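Local coordinates for SusD homolog (Bacteroides thetaiotaomicron VPI-5482, PDB 3FDH), which probably binds glycans at the outer membrane as a SusD-like lipoprotein, for uptake through a SusC-like transporter, at residues G397-F400 / D401-K405; N468-T471 / A472-P475; V107-G110 / M111-M115. All coordinates share one frame; numbering follows the deposited sequence.

Interaction 1 (G397-F400 / D401-K405); sequences GKYF and DDVVK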
loop_
_atom_site.group_PDB
_atom_site.type_symbol
_atom_site.label_atom_id
_atom_site.label_comp_id
_atom_site.label_asym_id
_atom_site.label_seq_id
_atom_site.Cartn_x
_atom_site.Cartn_y
_atom_site.Cartn_z
ATOM N N GLY A 397 16.746 -14.984 -8.354
ATOM C CA GLY A 397 17.147 -16.044 -7.411
ATOM C C GLY A 397 18.635 -16.012 -7.136
ATOM O O GLY A 397 19.085 -16.190 -5.996
ATOM N N LYS A 398 19.395 -15.752 -8.189
ATOM C CA LYS A 398 20.859 -15.706 -8.098
ATOM C C LYS A 398 21.309 -14.492 -7.326
ATOM O O LYS A 398 22.321 -14.513 -6.613
ATOM C CB LYS A 398 21.502 -15.685 -9.478
ATOM C CG LYS A 398 22.997 -15.410 -9.422
ATOM C CD LYS A 398 23.660 -15.589 -10.761
ATOM C CE LYS A 398 25.106 -15.085 -10.716
ATOM N NZ LYS A 398 25.904 -15.732 -9.630
ATOM N N TYR A 399 20.535 -13.429 -7.482
ATOM C CA TYR A 399 20.820 -12.177 -6.792
ATOM C C TYR A 399 20.570 -12.416 -5.308
ATOM O O TYR A 399 21.313 -11.971 -4.418
ATOM C CB TYR A 399 19.932 -11.031 -7.303
ATOM C CG TYR A 399 19.906 -9.937 -6.317
ATOM C CD1 TYR A 399 21.007 -9.130 -6.149
ATOM C CD2 TYR A 399 18.789 -9.713 -5.519
ATOM C CE1 TYR A 399 20.992 -8.127 -5.219
ATOM C CE2 TYR A 399 18.787 -8.739 -4.599
ATOM C CZ TYR A 399 19.894 -7.949 -4.451
ATOM O OH TYR A 399 19.901 -6.939 -3.520
ATOM N N PHE A 400 19.500 -13.145 -5.032
ATOM C CA PHE A 400 19.212 -13.458 -3.632
ATOM C C PHE A 400 20.385 -14.235 -2.995
ATOM O O PHE A 400 20.829 -13.940 -1.889
ATOM C CB PHE A 400 17.959 -14.313 -3.466
ATOM C CG PHE A 400 17.766 -14.766 -2.042
ATOM C CD1 PHE A 400 17.086 -13.977 -1.148
ATOM C CD2 PHE A 400 18.346 -15.954 -1.586
ATOM C CE1 PHE A 400 16.944 -14.341 0.181
ATOM C CE2 PHE A 400 18.189 -16.339 -0.243
ATOM C CZ PHE A 400 17.481 -15.524 0.630
ATOM N N ASP A 401 20.834 -15.248 -3.728
ATOM C CA ASP A 401 21.905 -16.173 -3.296
ATOM C C ASP A 401 23.229 -15.443 -3.154
ATOM O O ASP A 401 24.012 -15.667 -2.233
ATOM C CB ASP A 401 22.115 -17.285 -4.323
ATOM C CG ASP A 401 20.964 -18.300 -4.387
ATOM O OD1 ASP A 401 20.109 -18.362 -3.467
ATOM O OD2 ASP A 401 20.925 -19.044 -5.393
ATOM N N ASP A 402 23.444 -14.512 -4.062
ATOM C CA ASP A 402 24.738 -13.832 -4.158
ATOM C C ASP A 402 24.876 -12.686 -3.182
ATOM O O ASP A 402 25.977 -12.377 -2.749
ATOM C CB ASP A 402 24.995 -13.303 -5.588
ATOM C CG ASP A 402 25.476 -14.386 -6.565
ATOM O OD1 ASP A 402 25.698 -15.524 -6.133
ATOM O OD2 ASP A 402 25.642 -14.085 -7.772
ATOM N N VAL A 403 23.751 -12.094 -2.802
ATOM C CA VAL A 403 23.772 -10.895 -1.984
ATOM C C VAL A 403 22.912 -10.932 -0.711
ATOM O O VAL A 403 23.394 -10.685 0.405
ATOM C CB VAL A 403 23.313 -9.670 -2.831
ATOM C CG1 VAL A 403 23.200 -8.397 -1.964
ATOM C CG2 VAL A 403 24.243 -9.470 -4.038
ATOM N N VAL A 404 21.647 -11.268 -0.884
ATOM C CA VAL A 404 20.713 -11.197 0.235
ATOM C C VAL A 404 20.904 -12.272 1.275
ATOM O O VAL A 404 20.768 -12.022 2.467
ATOM C CB VAL A 404 19.211 -11.168 -0.216
ATOM C CG1 VAL A 404 18.324 -11.092 0.988
ATOM C CG2 VAL A 404 18.906 -9.978 -1.156
ATOM N N LYS A 405 21.289 -13.457 0.826
ATOM C CA LYS A 405 21.354 -14.608 1.736
ATOM C C LYS A 405 22.305 -14.328 2.916
ATOM O O LYS A 405 21.976 -14.556 4.082
ATOM C CB LYS A 405 21.748 -15.882 0.955
ATOM C CG LYS A 405 21.707 -17.154 1.779
ATOM C CD LYS A 405 22.374 -18.336 1.083
ATOM C CE LYS A 405 21.552 -18.902 -0.070
ATOM N NZ LYS A 405 22.206 -20.121 -0.681
#
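A pi-type turn widens helix 393-410 where Phe-400 meets Lys-405: Phe-400 O takes the N-H of Lys-405, five residues on, at 2.8 Å, with the donor nearly along the C=O axis. Upstream the ordinary i to i+4 pattern holds, Asp-401 N bonding Gly-397 O and Val-403 N bonding Tyr-399 O. Val-403, with phi -128°, departs from standard helical values within this turn.

Side chains follow the shifted backbone. Tyr-399 turns its ring forward along the helix, CG lying beside its own carbonyl carbon (chi1 161°), and sets it against two consecutive valines: CE1 lies 3.7 Å from Val-403 CB, while CE2, across the ring from CE1, lies 3.7 Å from Val-404 CG2, both valines on the same side of the ring plane. The other methyl of Val-404 serves Phe-400, CG1 standing 3.6 Å from CE1 of that ring. Lys-405 N sits over the centre of one Phe-400 face, and Asp-401 OD1 meets the ring edge in plane, 3.5 Å from CD2. Tyr-274 of helix 265-274 also packs on Tyr-399 and Val-403, and Leu-365 of helix 354-379 on Tyr-399.

On the exposed flank Lys-398 runs extended and bends only at its end (chi4 55°), bringing NZ back to Asp-402 OD2. This salt bridge is modelled at 2.5 Å, shorter than expected, so its exact length is doubtful. Asp-401 OD1 makes a salt bridge to Lys-358 of helix 354-379; Lys-405 NZ is a long 3.9 Å from that OD1. Asp-401 thus links the charged and aromatic parts: OD1, near the Phe-400 ring edge, probably gains from the partly positive ring hydrogens as well as from lysine.

Interaction 2 (N468-T471 / A472-P475); sequences NSDT and AANP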
loop_
_atom_site.group_PDB
_atom_site.type_symbol
_atom_site.label_atom_id
_atom_site.label_comp_id
_atom_site.label_asym_id
_atom_site.label_seq_id
_atom_site.Cartn_x
_atom_site.Cartn_y
_atom_site.Cartn_z
ATOM N N ASN A 468 -11.408 17.671 6.475
ATOM C CA ASN A 468 -12.080 18.897 6.924
ATOM C C ASN A 468 -13.583 18.787 6.785
ATOM O O ASN A 468 -14.340 19.555 7.380
ATOM C CB ASN A 468 -11.553 20.178 6.231
ATOM C CG ASN A 468 -11.818 20.211 4.736
ATOM O OD1 ASN A 468 -11.174 19.525 3.978
ATOM N ND2 ASN A 468 -12.748 21.048 4.313
ATOM N N SER A 469 -14.019 17.818 6.005
ATOM C CA SER A 469 -15.439 17.616 5.833
ATOM C C SER A 469 -16.019 17.248 7.165
ATOM O O SER A 469 -17.132 17.613 7.487
ATOM C CB SER A 469 -15.755 16.535 4.818
ATOM O OG SER A 469 -15.633 17.076 3.509
ATOM N N ASP A 470 -15.214 16.540 7.952
ATOM C CA ASP A 470 -15.651 16.054 9.270
ATOM C C ASP A 470 -15.220 16.954 10.417
ATOM O O ASP A 470 -15.867 16.994 11.465
ATOM C CB ASP A 470 -15.258 14.583 9.461
ATOM C CG ASP A 470 -16.261 13.665 8.807
ATOM O OD1 ASP A 470 -17.452 13.895 9.055
ATOM O OD2 ASP A 470 -15.914 12.757 8.036
ATOM N N THR A 471 -14.158 17.727 10.209
ATOM C CA THR A 471 -13.732 18.658 11.266
ATOM C C THR A 471 -14.802 19.744 11.286
ATOM O O THR A 471 -15.059 20.395 12.315
ATOM C CB THR A 471 -12.347 19.279 11.040
ATOM O OG1 THR A 471 -12.370 20.058 9.840
ATOM C CG2 THR A 471 -11.249 18.195 10.930
ATOM N N ALA A 472 -15.482 19.888 10.149
ATOM C CA ALA A 472 -16.555 20.884 10.022
ATOM C C ALA A 472 -17.848 20.365 10.639
ATOM O O ALA A 472 -18.479 21.002 11.496
ATOM C CB ALA A 472 -16.808 21.215 8.565
ATOM N N ALA A 473 -18.213 19.184 10.184
ATOM C CA ALA A 473 -19.498 18.554 10.532
ATOM C C ALA A 473 -19.528 17.816 11.859
ATOM O O ALA A 473 -20.605 17.577 12.409
ATOM C CB ALA A 473 -19.896 17.581 9.412
ATOM N N ASN A 474 -18.349 17.453 12.371
ATOM C CA ASN A 474 -18.267 16.615 13.582
ATOM C C ASN A 474 -17.413 17.233 14.699
ATOM O O ASN A 474 -16.197 17.226 14.628
ATOM C CB ASN A 474 -17.730 15.231 13.179
ATOM C CG ASN A 474 -17.938 14.172 14.258
ATOM O OD1 ASN A 474 -17.672 14.401 15.437
ATOM N ND2 ASN A 474 -18.395 12.996 13.845
ATOM N N PRO A 475 -18.059 17.771 15.752
ATOM C CA PRO A 475 -17.298 18.435 16.805
ATOM C C PRO A 475 -16.244 17.571 17.466
ATOM O O PRO A 475 -15.243 18.082 17.981
ATOM C CB PRO A 475 -18.365 18.827 17.824
ATOM C CG PRO A 475 -19.645 18.865 17.058
ATOM C CD PRO A 475 -19.513 17.833 15.979
HETATM O O HOH W 1 -18.944 12.683 11.091
#
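Residues 468-473 form a short helix of about one and a half turns, its three i to i+4 bonds running from Ala-472 N to Asn-468 O (3.0 Å), from Ala-473 N to Ser-469 O (weak, 3.3 Å) and from Asn-474 N to Asp-470 O (2.7 Å). Asn-474 then leaves helical geometry, and the chain turns directly into helix 475-481.

Side chains touch the backbone more than one another. Ala-472 CB comes to 3.2 Å from Asn-468 O, and Asn-474 CB to 3.1 Å from Asp-470 O. A water joins the two polar ends: it donates to Asp-470 OD1 and accepts from Asn-474 ND2, 2.8 Å in each case. Both ends are also held from outside, Asp-470 OD2 by Trp-79 NE1, and Asn-474 ND2 by giving a hydrogen bond to Pro-149 O. With CG swung anti to its backbone N (chi1 -165°), Asn-474 directs OD1 to the backbone N-H groups of Glu-476 and Val-477.

Asn-474 therefore ends one helix and is the N-cap of the next, with Pro-475, which has no N-H to satisfy, in the first turn: an Asn N-cap at a junction between two short helices at the protein surface.

Interaction 3 (V107-G110 / M111-M115); sequences VTRG and MAEVM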
loop_
_atom_site.group_PDB
_atom_site.type_symbol
_atom_site.label_atom_id
_atom_site.label_comp_id
_atom_site.label_asym_id
_atom_site.label_seq_id
_atom_site.Cartn_x
_atom_site.Cartn_y
_atom_site.Cartn_z
ATOM N N VAL A 107 -22.118 -15.013 -1.360
ATOM C CA VAL A 107 -20.751 -14.894 -1.863
ATOM C C VAL A 107 -20.425 -13.421 -2.151
ATOM O O VAL A 107 -19.392 -12.913 -1.752
ATOM C CB VAL A 107 -20.467 -15.819 -3.060
ATOM C CG1 VAL A 107 -19.169 -15.385 -3.759
ATOM C CG2 VAL A 107 -20.362 -17.286 -2.553
ATOM N N THR A 108 -21.368 -12.736 -2.778
ATOM C CA THR A 108 -21.244 -11.308 -3.067
ATOM C C THR A 108 -21.141 -10.565 -1.748
ATOM O O THR A 108 -20.389 -9.613 -1.595
ATOM C CB THR A 108 -22.468 -10.790 -3.876
ATOM O OG1 THR A 108 -22.423 -11.346 -5.193
ATOM C CG2 THR A 108 -22.442 -9.296 -3.989
ATOM N N ARG A 109 -21.864 -11.090 -0.774
ATOM C CA ARG A 109 -21.913 -10.483 0.550
ATOM C C ARG A 109 -20.540 -10.552 1.203
ATOM O O ARG A 109 -20.067 -9.604 1.829
ATOM C CB ARG A 109 -22.956 -11.171 1.435
ATOM C CG ARG A 109 -23.246 -10.415 2.703
ATOM C CD ARG A 109 -24.228 -11.142 3.588
ATOM N NE ARG A 109 -24.922 -10.189 4.448
ATOM C CZ ARG A 109 -25.712 -10.517 5.462
ATOM N NH1 ARG A 109 -25.909 -11.778 5.775
ATOM N NH2 ARG A 109 -26.311 -9.574 6.162
ATOM N N GLY A 110 -19.921 -11.708 1.029
ATOM C CA GLY A 110 -18.611 -11.962 1.587
ATOM C C GLY A 110 -17.573 -11.073 0.944
ATOM O O GLY A 110 -16.677 -10.542 1.598
HETATM N N MSE A 111 -17.694 -10.907 -0.358
HETATM C CA MSE A 111 -16.730 -10.051 -1.060
HETATM C C MSE A 111 -16.824 -8.625 -0.497
HETATM O O MSE A 111 -15.804 -7.935 -0.292
HETATM C CB MSE A 111 -16.993 -10.040 -2.566
HETATM C CG MSE A 111 -16.891 -11.401 -3.218
HETATM SE SE MSE A 111 -17.453 -11.387 -5.065
HETATM C CE MSE A 111 -17.174 -13.250 -5.481
ATOM N N ALA A 112 -18.054 -8.187 -0.300
ATOM C CA ALA A 112 -18.350 -6.855 0.247
ATOM C C ALA A 112 -17.822 -6.718 1.667
ATOM O O ALA A 112 -17.365 -5.649 2.065
ATOM C CB ALA A 112 -19.859 -6.552 0.203
ATOM N N GLU A 113 -17.851 -7.817 2.409
ATOM C CA GLU A 113 -17.385 -7.826 3.808
ATOM C C GLU A 113 -15.875 -7.645 3.831
ATOM O O GLU A 113 -15.324 -6.914 4.658
ATOM C CB GLU A 113 -17.824 -9.105 4.537
ATOM C CG GLU A 113 -19.293 -9.013 4.949
ATOM C CD GLU A 113 -19.963 -10.338 5.314
ATOM O OE1 GLU A 113 -19.484 -11.401 4.883
ATOM O OE2 GLU A 113 -21.020 -10.297 5.996
ATOM N N VAL A 114 -15.226 -8.252 2.859
ATOM C CA VAL A 114 -13.780 -8.098 2.700
ATOM C C VAL A 114 -13.451 -6.628 2.328
ATOM O O VAL A 114 -12.510 -6.017 2.836
ATOM C CB VAL A 114 -13.204 -9.082 1.641
ATOM C CG1 VAL A 114 -11.697 -8.738 1.308
ATOM C CG2 VAL A 114 -13.348 -10.532 2.124
HETATM N N MSE A 115 -14.255 -6.037 1.460
HETATM C CA MSE A 115 -13.962 -4.652 1.071
HETATM C C MSE A 115 -14.255 -3.726 2.223
HETATM O O MSE A 115 -13.626 -2.677 2.356
HETATM C CB MSE A 115 -14.757 -4.196 -0.152
HETATM C CG MSE A 115 -14.439 -4.923 -1.440
HETATM SE SE MSE A 115 -12.765 -4.266 -2.085
HETATM C CE MSE A 115 -11.547 -5.598 -1.499
#
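Regular alpha-helical backbone joins 107-110 to 111-115, with four successive i to i+4 bonds: Met-111 N to Val-107 O (3.0 Å), Ala-112 N to Thr-108 O, Glu-113 N to Arg-109 O and Val-114 N to Gly-110 O.

Val-107 and Met-111, modelled as selenomethionine, make the apolar contact: CG1 of the valine and the terminal CE of Met-111 lie 3.4 Å apart, tighter than usual for two carbons. The Met-111 chain runs extended beyond CG, back along the helix, and its CG passes 3.3 Å from Val-107 O. Leu-25 of helix 21-37 packs on the same side chain.

Arg-109 and Glu-113 lie one turn apart but form no salt bridge. Glu-113 OE2 is 4.2 Å from Arg-109 NE, well out of the guanidinium plane. The two planes are 19° apart and no N-H points at the oxygen, so any attraction is probably electrostatic only. The aliphatic part of the arginine lies nearby, its CG 4.0 Å from Glu-113 OE2. Each polar end is held by another partner: Arg-109 NE gives its hydrogen to Ile-93 O, and Glu-113 OE1 accepts from Asn-171 ND2. The carboxylate lies close to the backbone, Glu-113 OE1 3.5 Å from Gly-110 CA. With an alanine in place of Glu-113, Asn-171 ND2 would probably lose its acceptor and Arg-109 a nearby negative charge.

Packed against helices 76-95, 154-171 and 21-37, this helix is consistent with the TPR-like helical scaffold of SusD-family proteins.

In the fold
All three contacts are local, each within one helix or at its end; they share no helix (393-410, 468-473 and 106-127), and none touches another. Interaction 3 is the core member, its helix touched by three others and by loops; interaction 1 is partly buried, and interaction 2 lies at the surface. Interactions 1 and 2 sit on opposite sides of the chain's centre, their own centres 51 Å apart, whereas interactions 2 and 3 approach to about 17 Å between nearest atoms. Chemistry follows place: the buried helix pairs a methyl contact with charges held by outside partners, the half-buried one combines aromatic-valine packing with salt bridges, and the surface junction relies on capping and water.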